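Local coordinates for LYND (Lyngbya aestuarii, PDB 4V1T), which probably catalyses the ATP-dependent cyclodehydration of peptide side chains to azoline heterocycles, at residues Q455-Q463 / P735-G745; G615-G623 / W663-H672. All coordinates share one frame; numbering follows the deposited sequence.

Contact 1 (Q455-Q463 / P735-G745); sequences QCLCFSDGQ and PGMRHFWSRFG
Gln463 reaches across to the 735-745 loop with both ends of its amide. NE2 donates to Ser742 O at 2.8 Å, with the oxygen close to the amide plane, while OE1 accepts from Phe744 N in a nearly straight bond (3.0 Å, 168°). The same OE1 also takes Ser460 N, and Ser460 OG, which is also hydrogen-bonded to Glu765 OE2, receives Gln463 N: a capping box at the start of helix 461-465. Two donors on OE1 and one acceptor on NE2 fix which way round the amide lies. The extended chain beyond CG (chi2 -179°) carries it to the loop. Arg743, also stretched out, crosses the Phe459 ring: its CG sits over one face, 4.0 Å from the ring centroid, in a CH-pi contact. NE follows just past the rim, 3.4 Å from Phe459 CZ, the guanidinium tilted 43° against the ring. Arg738 is bent at chi2 and chi3, which folds its guanidinium back beneath Cys458, whose CB lies over one face; its NH2 holds both Arg743 O and Gly745 O, tying the loop's two limbs together. Gly745 N donates to Cys458 O at 2.7 Å, and a side chain on this glycine would collide with that carbonyl. Two waters on Cys456 O bridge across, one to Gly736 N, the other weakly to Arg743 NH1. The contact joins the turn between helices 454-457 and 461-465 to the loop leading from strand 728-733 to helix 748-755; helix 538-561 packs against Met737, Arg738 and Phe740, and helix 509-512 touches Cys456 and Leu457.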
loop_
_atom_site.group_PDB
_atom_site.type_symbol
_atom_site.label_atom_id
_atom_site.label_comp_id
_atom_site.label_asym_id
_atom_site.label_seq_id
_atom_site.Cartn_x
_atom_site.Cartn_y
_atom_site.Cartn_z
ATOM N N GLN B 455 -40.249 -6.164 -22.336
ATOM C CA GLN B 455 -39.282 -6.304 -23.420
ATOM C C GLN B 455 -37.869 -6.590 -22.886
ATOM O O GLN B 455 -37.015 -7.139 -23.587
ATOM C CB GLN B 455 -39.256 -5.038 -24.269
ATOM C CG GLN B 455 -40.488 -4.843 -25.123
ATOM C CD GLN B 455 -40.376 -3.611 -25.987
ATOM O OE1 GLN B 455 -39.482 -3.514 -26.832
ATOM N NE2 GLN B 455 -41.272 -2.647 -25.770
ATOM N N CYS B 456 -37.625 -6.214 -21.639
ATOM C CA CYS B 456 -36.324 -6.440 -21.031
ATOM C C CYS B 456 -36.329 -7.703 -20.188
ATOM O O CYS B 456 -35.390 -8.483 -20.248
ATOM C CB CYS B 456 -35.932 -5.238 -20.184
ATOM S SG CYS B 456 -35.816 -3.723 -21.153
ATOM N N LEU B 457 -37.398 -7.900 -19.418
ATOM C CA LEU B 457 -37.473 -9.015 -18.480
ATOM C C LEU B 457 -37.610 -10.345 -19.199
ATOM O O LEU B 457 -36.864 -11.276 -18.935
ATOM C CB LEU B 457 -38.638 -8.820 -17.508
ATOM C CG LEU B 457 -38.589 -7.559 -16.637
ATOM C CD1 LEU B 457 -39.880 -7.406 -15.850
ATOM C CD2 LEU B 457 -37.379 -7.560 -15.705
ATOM N N CYS B 458 -38.565 -10.423 -20.113
ATOM C CA CYS B 458 -38.789 -11.624 -20.907
ATOM C C CYS B 458 -39.222 -12.825 -20.047
ATOM O O CYS B 458 -38.760 -13.944 -20.250
ATOM C CB CYS B 458 -37.529 -11.985 -21.719
ATOM S SG CYS B 458 -36.929 -10.697 -22.840
ATOM N N PHE B 459 -40.111 -12.591 -19.087
ATOM C CA PHE B 459 -40.751 -13.684 -18.368
ATOM C C PHE B 459 -41.895 -14.256 -19.227
ATOM O O PHE B 459 -42.527 -13.535 -19.993
ATOM C CB PHE B 459 -41.301 -13.206 -17.024
ATOM C CG PHE B 459 -40.250 -12.976 -15.983
ATOM C CD1 PHE B 459 -39.758 -14.032 -15.231
ATOM C CD2 PHE B 459 -39.771 -11.702 -15.729
ATOM C CE1 PHE B 459 -38.795 -13.828 -14.257
ATOM C CE2 PHE B 459 -38.797 -11.489 -14.757
ATOM C CZ PHE B 459 -38.309 -12.551 -14.018
ATOM N N SER B 460 -42.158 -15.550 -19.107
ATOM C CA SER B 460 -43.243 -16.169 -19.868
ATOM C C SER B 460 -44.599 -15.805 -19.266
ATOM O O SER B 460 -44.672 -15.340 -18.125
ATOM C CB SER B 460 -43.093 -17.687 -19.898
ATOM O OG SER B 460 -43.589 -18.259 -18.706
ATOM N N ASP B 461 -45.665 -16.014 -20.039
ATOM C CA ASP B 461 -47.021 -15.827 -19.534
ATOM C C ASP B 461 -47.320 -16.810 -18.408
ATOM O O ASP B 461 -47.956 -16.447 -17.418
ATOM C CB ASP B 461 -48.062 -15.999 -20.650
ATOM C CG ASP B 461 -48.011 -14.882 -21.674
ATOM O OD1 ASP B 461 -47.742 -13.720 -21.291
ATOM O OD2 ASP B 461 -48.243 -15.171 -22.866
ATOM N N GLY B 462 -46.877 -18.054 -18.575
ATOM C CA GLY B 462 -47.042 -19.072 -17.553
ATOM C C GLY B 462 -46.325 -18.684 -16.268
ATOM O O GLY B 462 -46.838 -18.887 -15.171
ATOM N N GLN B 463 -45.131 -18.125 -16.402
ATOM C CA GLN B 463 -44.348 -17.732 -15.234
ATOM C C GLN B 463 -45.072 -16.672 -14.424
ATOM O O GLN B 463 -45.116 -16.741 -13.193
ATOM C CB GLN B 463 -42.975 -17.215 -15.654
ATOM C CG GLN B 463 -41.959 -18.307 -15.931
ATOM C CD GLN B 463 -40.616 -17.734 -16.315
ATOM O OE1 GLN B 463 -40.473 -17.132 -17.378
ATOM N NE2 GLN B 463 -39.634 -17.885 -15.443
ATOM N N PRO B 735 -32.729 -4.559 -25.197
ATOM C CA PRO B 735 -33.981 -5.311 -25.052
ATOM C C PRO B 735 -34.074 -6.508 -25.989
ATOM O O PRO B 735 -33.882 -6.360 -27.189
ATOM C CB PRO B 735 -35.047 -4.271 -25.401
ATOM C CG PRO B 735 -34.419 -2.968 -25.042
ATOM C CD PRO B 735 -32.978 -3.122 -25.412
ATOM N N GLY B 736 -34.357 -7.680 -25.425
ATOM C CA GLY B 736 -34.437 -8.921 -26.184
ATOM C C GLY B 736 -33.327 -9.887 -25.803
ATOM O O GLY B 736 -33.527 -11.097 -25.776
ATOM N N MET B 737 -32.149 -9.358 -25.495
ATOM C CA MET B 737 -31.026 -10.209 -25.111
ATOM C C MET B 737 -31.282 -10.820 -23.750
ATOM O O MET B 737 -31.837 -10.179 -22.866
ATOM C CB MET B 737 -29.714 -9.426 -25.132
ATOM C CG MET B 737 -29.282 -9.068 -26.554
ATOM S SD MET B 737 -27.671 -8.283 -26.662
ATOM C CE MET B 737 -26.603 -9.683 -26.365
ATOM N N ARG B 738 -30.870 -12.071 -23.596
ATOM C CA ARG B 738 -31.267 -12.880 -22.455
ATOM C C ARG B 738 -30.315 -12.783 -21.261
ATOM O O ARG B 738 -29.091 -12.706 -21.419
ATOM C CB ARG B 738 -31.395 -14.345 -22.884
ATOM C CG ARG B 738 -32.051 -14.555 -24.242
ATOM C CD ARG B 738 -33.444 -13.962 -24.295
ATOM N NE ARG B 738 -34.346 -14.642 -23.376
ATOM C CZ ARG B 738 -35.656 -14.757 -23.536
ATOM N NH1 ARG B 738 -36.251 -14.243 -24.597
ATOM N NH2 ARG B 738 -36.369 -15.400 -22.629
ATOM N N HIS B 739 -30.903 -12.795 -20.068
ATOM C CA HIS B 739 -30.167 -12.983 -18.831
ATOM C C HIS B 739 -30.001 -14.483 -18.655
ATOM O O HIS B 739 -30.817 -15.241 -19.168
ATOM C CB HIS B 739 -30.934 -12.358 -17.658
ATOM C CG HIS B 739 -30.075 -12.004 -16.481
ATOM N ND1 HIS B 739 -30.352 -10.932 -15.663
ATOM C CD2 HIS B 739 -28.954 -12.573 -15.982
ATOM C CE1 HIS B 739 -29.443 -10.856 -14.709
ATOM N NE2 HIS B 739 -28.580 -11.838 -14.883
ATOM N N PHE B 740 -28.952 -14.923 -17.966
ATOM C CA PHE B 740 -28.780 -16.352 -17.702
ATOM C C PHE B 740 -29.583 -16.826 -16.492
ATOM O O PHE B 740 -29.336 -17.905 -15.952
ATOM C CB PHE B 740 -27.293 -16.714 -17.538
ATOM C CG PHE B 740 -26.586 -16.025 -16.389
ATOM C CD1 PHE B 740 -26.960 -16.250 -15.073
ATOM C CD2 PHE B 740 -25.480 -15.233 -16.627
ATOM C CE1 PHE B 740 -26.282 -15.648 -14.028
ATOM C CE2 PHE B 740 -24.794 -14.630 -15.580
ATOM C CZ PHE B 740 -25.198 -14.832 -14.284
ATOM N N TRP B 741 -30.557 -16.020 -16.085
ATOM C CA TRP B 741 -31.519 -16.412 -15.063
ATOM C C TRP B 741 -32.711 -17.091 -15.736
ATOM O O TRP B 741 -32.860 -17.018 -16.957
ATOM C CB TRP B 741 -31.966 -15.185 -14.257
ATOM C CG TRP B 741 -30.861 -14.553 -13.444
ATOM C CD1 TRP B 741 -29.627 -15.079 -13.184
ATOM C CD2 TRP B 741 -30.907 -13.290 -12.776
ATOM N NE1 TRP B 741 -28.897 -14.215 -12.395
ATOM C CE2 TRP B 741 -29.662 -13.109 -12.134
ATOM C CE3 TRP B 741 -31.879 -12.289 -12.657
ATOM C CZ2 TRP B 741 -29.364 -11.968 -11.392
ATOM C CZ3 TRP B 741 -31.579 -11.156 -11.918
ATOM C CH2 TRP B 741 -30.336 -11.007 -11.294
ATOM N N SER B 742 -33.546 -17.761 -14.944
ATOM C CA SER B 742 -34.655 -18.549 -15.479
ATOM C C SER B 742 -35.822 -17.683 -15.967
ATOM O O SER B 742 -36.875 -17.617 -15.327
ATOM C CB SER B 742 -35.152 -19.539 -14.423
ATOM O OG SER B 742 -34.130 -20.465 -14.062
ATOM N N ARG B 743 -35.627 -17.034 -17.112
ATOM C CA ARG B 743 -36.661 -16.187 -17.722
ATOM C C ARG B 743 -36.994 -16.731 -19.107
ATOM O O ARG B 743 -36.201 -16.605 -20.033
ATOM C CB ARG B 743 -36.195 -14.731 -17.790
ATOM C CG ARG B 743 -35.785 -14.184 -16.422
ATOM C CD ARG B 743 -35.356 -12.743 -16.491
ATOM N NE ARG B 743 -35.153 -12.142 -15.176
ATOM C CZ ARG B 743 -34.769 -10.883 -14.992
ATOM N NH1 ARG B 743 -34.524 -10.095 -16.034
ATOM N NH2 ARG B 743 -34.617 -10.407 -13.766
ATOM N N PHE B 744 -38.172 -17.337 -19.236
ATOM C CA PHE B 744 -38.489 -18.168 -20.392
ATOM C C PHE B 744 -39.550 -17.580 -21.311
ATOM O O PHE B 744 -40.295 -18.323 -21.961
ATOM C CB PHE B 744 -38.941 -19.555 -19.919
ATOM C CG PHE B 744 -37.930 -20.261 -19.065
ATOM C CD1 PHE B 744 -36.572 -20.126 -19.320
ATOM C CD2 PHE B 744 -38.333 -21.074 -18.018
ATOM C CE1 PHE B 744 -35.633 -20.767 -18.539
ATOM C CE2 PHE B 744 -37.397 -21.729 -17.233
ATOM C CZ PHE B 744 -36.048 -21.580 -17.493
ATOM N N GLY B 745 -39.614 -16.257 -21.385
ATOM C CA GLY B 745 -40.485 -15.597 -22.351
ATOM C C GLY B 745 -40.000 -15.855 -23.769
ATOM O O GLY B 745 -38.836 -16.188 -23.983
HETATM O O HOH W 1 -33.604 -9.784 -18.551
HETATM O O HOH W 2 -34.039 -8.405 -22.641
#

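Contact 2 (G615-G623 / W663-H672); sequences GSSERLILG and WLITEKLADH
Arg619 and Leu664 bring their backbones within 4.2 Å (CA to CA), where the loop entering strand 621-626 passes the last turn of helix 661-666 and Arg619 N gives a weak bond to Leu664 O. Leu620 O accepts the indole N-H of Trp663; NE1 lies 2.6 Å away, above the carbonyl plane, and the oxygen sits at the edge of the indole, in its plane. The Trp663 torsion that sets CG opposite the backbone N (chi1 164°) brings the indole N-H to this carbonyl, and Leu620 CB rests 3.7 Å from Trp663 CZ2. Beyond it the two Leu620 methyls part: CD1 meets the Lys668 carbonyl, CD2 touches Leu669 CD1 at 3.6 Å. Leu664 CD2 presses tightly on Ile621 CG1. The pairing joins an outer strand of the three-stranded antiparallel sheet 590-596, 605-612 and 621-626 to a helix end, within the YcaO family region; the Ile621 side chain is about 12 Å from a bound magnesium. Glu618 stretches over the turn after the helix: its OE1 takes Leu669 N at 2.8 Å, on the syn side but 33° out of the carboxylate plane, and its OE2 is linked by a water to Ala670 N, both in the 3-10 segment 669-671. Lys668 CG lies against OE2, the two chains crossing at about a right angle. An alanine here is likely to leave Leu669 N without this acceptor and to break the water link to Ala670 N. Two further waters link Glu618 N and Leu620 N to Glu667 O.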
loop_
_atom_site.group_PDB
_atom_site.type_symbol
_atom_site.label_atom_id
_atom_site.label_comp_id
_atom_site.label_asym_id
_atom_site.label_seq_id
_atom_site.Cartn_x
_atom_site.Cartn_y
_atom_site.Cartn_z
ATOM N N GLY B 615 -12.149 -36.343 -3.810
ATOM C CA GLY B 615 -12.902 -35.541 -2.872
ATOM C C GLY B 615 -14.298 -36.093 -2.685
ATOM O O GLY B 615 -14.712 -37.024 -3.385
ATOM N N SER B 616 -15.022 -35.515 -1.731
ATOM C CA SER B 616 -16.395 -35.928 -1.446
ATOM C C SER B 616 -17.341 -35.485 -2.566
ATOM O O SER B 616 -18.213 -36.240 -2.982
ATOM C CB SER B 616 -16.858 -35.359 -0.099
ATOM O OG SER B 616 -16.770 -33.941 -0.075
ATOM N N SER B 617 -17.143 -34.263 -3.055
ATOM C CA SER B 617 -18.012 -33.679 -4.075
ATOM C C SER B 617 -17.201 -33.097 -5.227
ATOM O O SER B 617 -16.022 -32.772 -5.065
ATOM C CB SER B 617 -18.871 -32.588 -3.455
ATOM O OG SER B 617 -18.055 -31.572 -2.905
ATOM N N GLU B 618 -17.843 -32.957 -6.383
ATOM C CA GLU B 618 -17.162 -32.514 -7.599
ATOM C C GLU B 618 -16.937 -31.002 -7.656
ATOM O O GLU B 618 -16.053 -30.538 -8.364
ATOM C CB GLU B 618 -17.942 -32.960 -8.831
ATOM C CG GLU B 618 -17.906 -34.466 -9.042
ATOM C CD GLU B 618 -18.462 -34.884 -10.390
ATOM O OE1 GLU B 618 -18.711 -34.000 -11.239
ATOM O OE2 GLU B 618 -18.647 -36.102 -10.598
ATOM N N ARG B 619 -17.749 -30.255 -6.912
ATOM C CA ARG B 619 -17.643 -28.801 -6.830
ATOM C C ARG B 619 -17.612 -28.189 -8.220
ATOM O O ARG B 619 -16.652 -27.506 -8.595
ATOM C CB ARG B 619 -16.380 -28.381 -6.063
ATOM C CG ARG B 619 -16.159 -29.106 -4.747
ATOM C CD ARG B 619 -16.603 -28.317 -3.529
ATOM N NE ARG B 619 -15.659 -28.549 -2.436
ATOM C CZ ARG B 619 -15.897 -28.277 -1.160
ATOM N NH1 ARG B 619 -17.060 -27.771 -0.797
ATOM N NH2 ARG B 619 -14.970 -28.527 -0.246
ATOM N N LEU B 620 -18.648 -28.462 -8.992
ATOM C CA LEU B 620 -18.739 -27.937 -10.337
ATOM C C LEU B 620 -18.758 -26.422 -10.269
ATOM O O LEU B 620 -19.622 -25.800 -9.650
ATOM C CB LEU B 620 -19.987 -28.452 -11.067
ATOM C CG LEU B 620 -19.984 -29.953 -11.357
ATOM C CD1 LEU B 620 -21.317 -30.376 -11.956
ATOM C CD2 LEU B 620 -18.830 -30.320 -12.282
ATOM N N ILE B 621 -17.771 -25.832 -10.903
ATOM C CA ILE B 621 -17.668 -24.405 -10.936
ATOM C C ILE B 621 -17.465 -23.987 -12.374
ATOM O O ILE B 621 -16.906 -24.714 -13.187
ATOM C CB ILE B 621 -16.549 -23.934 -9.987
ATOM C CG1 ILE B 621 -17.000 -24.230 -8.548
ATOM C CG2 ILE B 621 -16.278 -22.443 -10.160
ATOM C CD1 ILE B 621 -15.969 -24.035 -7.511
ATOM N N LEU B 622 -17.945 -22.807 -12.693
ATOM C CA LEU B 622 -17.793 -22.289 -14.024
ATOM C C LEU B 622 -17.756 -20.764 -14.017
ATOM O O LEU B 622 -18.131 -20.118 -13.033
ATOM C CB LEU B 622 -18.908 -22.830 -14.915
ATOM C CG LEU B 622 -20.290 -22.835 -14.286
ATOM C CD1 LEU B 622 -20.863 -21.446 -14.370
ATOM C CD2 LEU B 622 -21.201 -23.834 -14.973
ATOM N N GLY B 623 -17.276 -20.198 -15.113
ATOM C CA GLY B 623 -17.090 -18.763 -15.223
ATOM C C GLY B 623 -17.206 -18.361 -16.672
ATOM O O GLY B 623 -16.926 -19.160 -17.565
ATOM N N TRP B 663 -25.552 -26.860 -5.067
ATOM C CA TRP B 663 -24.981 -27.190 -6.360
ATOM C C TRP B 663 -23.580 -27.792 -6.232
ATOM O O TRP B 663 -23.255 -28.794 -6.880
ATOM C CB TRP B 663 -24.930 -25.938 -7.224
ATOM C CG TRP B 663 -24.028 -26.073 -8.397
ATOM C CD1 TRP B 663 -22.694 -25.765 -8.450
ATOM C CD2 TRP B 663 -24.385 -26.546 -9.697
ATOM N NE1 TRP B 663 -22.207 -26.018 -9.701
ATOM C CE2 TRP B 663 -23.222 -26.504 -10.487
ATOM C CE3 TRP B 663 -25.576 -27.005 -10.270
ATOM C CZ2 TRP B 663 -23.216 -26.906 -11.817
ATOM C CZ3 TRP B 663 -25.566 -27.399 -11.588
ATOM C CH2 TRP B 663 -24.397 -27.352 -12.346
ATOM N N LEU B 664 -22.760 -27.183 -5.383
ATOM C CA LEU B 664 -21.361 -27.576 -5.243
ATOM C C LEU B 664 -21.193 -28.970 -4.643
ATOM O O LEU B 664 -20.360 -29.749 -5.101
ATOM C CB LEU B 664 -20.620 -26.547 -4.392
ATOM C CG LEU B 664 -20.336 -25.211 -5.076
ATOM C CD1 LEU B 664 -20.002 -24.127 -4.054
ATOM C CD2 LEU B 664 -19.195 -25.352 -6.071
ATOM N N ILE B 665 -21.988 -29.285 -3.627
ATOM C CA ILE B 665 -21.846 -30.566 -2.932
ATOM C C ILE B 665 -22.588 -31.690 -3.657
ATOM O O ILE B 665 -22.111 -32.825 -3.692
ATOM C CB ILE B 665 -22.313 -30.486 -1.443
ATOM C CG1 ILE B 665 -22.498 -31.892 -0.854
ATOM C CG2 ILE B 665 -23.621 -29.725 -1.302
ATOM C CD1 ILE B 665 -22.685 -31.916 0.653
ATOM N N THR B 666 -23.744 -31.375 -4.244
ATOM C CA THR B 666 -24.626 -32.405 -4.797
ATOM C C THR B 666 -24.345 -32.752 -6.256
ATOM O O THR B 666 -24.211 -33.922 -6.608
ATOM C CB THR B 666 -26.124 -32.015 -4.692
ATOM O OG1 THR B 666 -26.385 -30.838 -5.464
ATOM C CG2 THR B 666 -26.528 -31.787 -3.240
ATOM N N GLU B 667 -24.273 -31.739 -7.113
ATOM C CA GLU B 667 -24.317 -31.969 -8.549
ATOM C C GLU B 667 -23.038 -32.565 -9.110
ATOM O O GLU B 667 -21.931 -32.227 -8.693
ATOM C CB GLU B 667 -24.628 -30.670 -9.280
ATOM C CG GLU B 667 -25.984 -30.095 -8.948
ATOM C CD GLU B 667 -27.086 -31.124 -9.049
ATOM O OE1 GLU B 667 -27.206 -31.762 -10.116
ATOM O OE2 GLU B 667 -27.817 -31.303 -8.054
ATOM N N LYS B 668 -23.217 -33.441 -10.088
ATOM C CA LYS B 668 -22.122 -34.152 -10.724
ATOM C C LYS B 668 -22.090 -33.882 -12.219
ATOM O O LYS B 668 -23.052 -33.387 -12.810
ATOM C CB LYS B 668 -22.253 -35.658 -10.478
ATOM C CG LYS B 668 -21.723 -36.124 -9.134
ATOM C CD LYS B 668 -22.740 -36.981 -8.390
ATOM C CE LYS B 668 -22.086 -37.837 -7.319
ATOM N NZ LYS B 668 -21.005 -37.112 -6.580
ATOM N N LEU B 669 -20.974 -34.234 -12.833
ATOM C CA LEU B 669 -20.794 -34.035 -14.265
ATOM C C LEU B 669 -21.777 -34.935 -15.024
ATOM O O LEU B 669 -22.297 -34.565 -16.076
ATOM C CB LEU B 669 -19.347 -34.350 -14.651
ATOM C CG LEU B 669 -18.608 -33.501 -15.679
ATOM C CD1 LEU B 669 -18.802 -32.014 -15.501
ATOM C CD2 LEU B 669 -17.133 -33.827 -15.591
ATOM N N ALA B 670 -22.044 -36.108 -14.465
ATOM C CA ALA B 670 -22.988 -37.048 -15.059
ATOM C C ALA B 670 -24.418 -36.526 -15.051
ATOM O O ALA B 670 -25.268 -37.034 -15.778
ATOM C CB ALA B 670 -22.921 -38.376 -14.332
ATOM N N ASP B 671 -24.689 -35.527 -14.220
ATOM C CA ASP B 671 -26.022 -34.928 -14.146
ATOM C C ASP B 671 -26.218 -33.827 -15.185
ATOM O O ASP B 671 -27.347 -33.415 -15.437
ATOM C CB ASP B 671 -26.266 -34.336 -12.753
ATOM C CG ASP B 671 -26.472 -35.393 -11.690
ATOM O OD1 ASP B 671 -27.484 -36.120 -11.749
ATOM O OD2 ASP B 671 -25.641 -35.469 -10.767
ATOM N N HIS B 672 -25.117 -33.326 -15.751
ATOM C CA HIS B 672 -25.155 -32.215 -16.706
ATOM C C HIS B 672 -24.120 -32.414 -17.815
ATOM O O HIS B 672 -23.074 -31.777 -17.810
ATOM C CB HIS B 672 -24.896 -30.893 -15.982
ATOM C CG HIS B 672 -25.711 -30.716 -14.741
ATOM N ND1 HIS B 672 -26.983 -30.181 -14.752
ATOM C CD2 HIS B 672 -25.442 -31.020 -13.450
ATOM C CE1 HIS B 672 -27.459 -30.157 -13.520
ATOM N NE2 HIS B 672 -26.546 -30.665 -12.709
HETATM O O HOH W 3 -19.814 -37.244 -12.959
HETATM O O HOH W 4 -20.513 -32.908 -6.514
HETATM O O HOH W 5 -20.861 -29.581 -8.208
#

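Overall arrangement
Contact 2 is nested along the chain inside the loop closed by contact 1, and their centres lie about 27 Å apart on the same side of the molecule's centre. Both are partly buried, each with seven buried touching residues, and neither meets the other chain. They hold different elements: 455-463/735-745 joins a helix-helix turn to an irregular loop, whereas 615-623/663-672 sets the approach to a sheet strand against a helix end. Contact 1 depends on an amide bonded to backbone, an arginine laid across a phenylalanine ring and another that ties its own loop together; contact 2 adds a leucine-rich apolar patch, with a partly exposed carboxylate bonded to a backbone N-H. Bridging waters serve both.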